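Local atomic coordinates of IscA (Thermosynechococcus elongatus, PDB entry 1X0G), a protein that binds a [2Fe-2S] cluster and probably serves as a scaffold on which iron-sulfur clusters are built. Residues C[49-52]-C[53-56]. Numbering follows the deposited sequence.
Sequences EPKP and TDLL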
ATOM      1  N   GLU C  49      18.680   5.127  20.281  1.00 62.17           N
ATOM      2  CA  GLU C  49      19.785   5.404  19.417  1.00 63.28           C
ATOM      3  C   GLU C  49      19.200   5.329  18.011  1.00 63.77           C
ATOM      4  O   GLU C  49      18.046   4.891  17.801  1.00 64.29           O
ATOM      5  CB  GLU C  49      20.902   4.372  19.633  1.00 63.78           C
ATOM      6  CG  GLU C  49      20.494   3.045  19.046  1.00 65.71           C
ATOM      7  CD  GLU C  49      21.066   1.891  19.774  1.00 65.53           C
ATOM      8  OE1 GLU C  49      22.073   2.092  20.493  1.00 67.17           O
ATOM      9  OE2 GLU C  49      20.495   0.782  19.613  1.00 65.40           O
ATOM     10  N   PRO C  50      19.927   5.847  17.030  1.00 63.76           N
ATOM     11  CA  PRO C  50      19.249   5.696  15.749  1.00 64.04           C
ATOM     12  C   PRO C  50      19.900   4.510  15.046  1.00 65.12           C
ATOM     13  O   PRO C  50      20.986   4.047  15.499  1.00 64.56           O
ATOM     14  CB  PRO C  50      19.574   6.996  15.054  1.00 63.41           C
ATOM     15  CG  PRO C  50      20.957   7.413  15.684  1.00 63.63           C
ATOM     16  CD  PRO C  50      21.184   6.598  16.932  1.00 62.73           C
ATOM     17  N   LYS C  51      19.235   4.005  14.004  1.00 65.92           N
ATOM     18  CA  LYS C  51      19.770   2.953  13.147  1.00 67.86           C
ATOM     19  C   LYS C  51      21.012   3.517  12.459  1.00 68.67           C
ATOM     20  O   LYS C  51      20.985   4.684  12.017  1.00 67.73           O
ATOM     21  CB  LYS C  51      18.711   2.546  12.127  1.00 68.33           C
ATOM     22  CG  LYS C  51      17.607   1.806  12.799  1.00 71.37           C
ATOM     23  CD  LYS C  51      16.612   1.280  11.799  1.00 78.23           C
ATOM     24  CE  LYS C  51      15.513   0.449  12.540  1.00 81.62           C
ATOM     25  NZ  LYS C  51      14.375   1.303  13.117  1.00 83.83           N
ATOM     26  N   PRO C  52      22.115   2.713  12.378  1.00 69.76           N
ATOM     27  CA  PRO C  52      23.432   3.304  11.946  1.00 70.92           C
ATOM     28  C   PRO C  52      23.309   4.166  10.663  1.00 71.63           C
ATOM     29  O   PRO C  52      23.948   5.199  10.500  1.00 71.86           O
ATOM     30  CB  PRO C  52      24.350   2.084  11.722  1.00 70.86           C
ATOM     31  CG  PRO C  52      23.608   0.869  12.286  1.00 71.27           C
ATOM     32  CD  PRO C  52      22.171   1.261  12.637  1.00 69.57           C
ATOM     33  N   THR C  53      22.395   3.737   9.817  1.00 72.54           N
ATOM     34  CA  THR C  53      22.151   4.247   8.495  1.00 73.11           C
ATOM     35  C   THR C  53      21.248   5.514   8.359  1.00 72.55           C
ATOM     36  O   THR C  53      21.063   6.040   7.254  1.00 72.93           O
ATOM     37  CB  THR C  53      21.550   3.069   7.689  1.00 74.19           C
ATOM     38  OG1 THR C  53      20.964   3.581   6.495  1.00 76.13           O
ATOM     39  CG2 THR C  53      20.461   2.273   8.527  1.00 73.99           C
ATOM     40  N   ASP C  54      20.696   6.022   9.463  1.00 71.44           N
ATOM     41  CA  ASP C  54      19.806   7.186   9.408  1.00 69.27           C
ATOM     42  C   ASP C  54      20.584   8.480   9.192  1.00 68.54           C
ATOM     43  O   ASP C  54      21.794   8.591   9.470  1.00 67.75           O
ATOM     44  CB  ASP C  54      19.065   7.373  10.738  1.00 69.41           C
ATOM     45  CG  ASP C  54      18.006   6.321  11.020  1.00 68.62           C
ATOM     46  OD1 ASP C  54      17.525   5.690  10.043  1.00 74.34           O
ATOM     47  OD2 ASP C  54      17.646   6.155  12.232  1.00 61.69           O
ATOM     48  N   LEU C  55      19.840   9.491   8.783  1.00 67.07           N
ATOM     49  CA  LEU C  55      20.417  10.806   8.583  1.00 66.75           C
ATOM     50  C   LEU C  55      20.178  11.689   9.764  1.00 67.10           C
ATOM     51  O   LEU C  55      19.043  12.075  10.085  1.00 66.98           O
ATOM     52  CB  LEU C  55      19.961  11.455   7.258  1.00 66.15           C
ATOM     53  CG  LEU C  55      20.428  10.558   6.079  1.00 65.59           C
ATOM     54  CD1 LEU C  55      19.705  10.850   4.816  1.00 60.76           C
ATOM     55  CD2 LEU C  55      22.018  10.505   5.876  1.00 68.68           C
ATOM     56  N   LEU C  56      21.285  12.013  10.413  1.00 67.08           N
ATOM     57  CA  LEU C  56      21.235  12.762  11.645  1.00 66.97           C
ATOM     58  C   LEU C  56      21.129  14.264  11.410  1.00 67.19           C
ATOM     59  O   LEU C  56      21.711  14.780  10.459  1.00 67.13           O
ATOM     60  CB  LEU C  56      22.472  12.385  12.489  1.00 66.13           C
ATOM     61  CG  LEU C  56      22.394  10.857  12.564  1.00 65.62           C
ATOM     62  CD1 LEU C  56      23.599  10.176  13.149  1.00 64.59           C
ATOM     63  CD2 LEU C  56      21.110  10.381  13.250  1.00 62.70           C
TER
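Asp54 OD2 has two partners: the backbone N of Lys51 approaches it at 3.2 Å in a weak hydrogen bond, and Arg29 NE, from strand 27-34, forms a salt bridge to the same oxygen. The weakness of the first bond shows in its N-H...O angle of 129°. Asp54 CG lies anti to the carbonyl carbon (chi1 -71°), which places it beside the residue's own backbone N, on the side from which OD2 can reach Lys51 N. A second bond closes the type I beta turn from Lys51 to Asp54: Asp54 N lies 2.9 Å from Lys51 O and the N-H points at it almost straight, at 171°. Backbone and side chain of Asp54 thus both tie back to Lys51.

Pro50 CB abuts the carboxylate, 3.5 Å from Asp54 OD2, while Pro50 CG meets Leu56 CD2 at 3.8 Å, the two side chains crossing roughly perpendicular to each other. Pro50, Asp54 and Leu56 all touch Ala65 of strand 62-66. Replacing Asp54 with an alanine is likely to leave the Arg29 guanidinium without this charged mate and the Lys51 N-H without its carboxylate acceptor. A buried carboxylate, its charge probably balanced by Arg29, therefore joins the turn that leads into strand 55-59 to the neighbouring strands of the sheet.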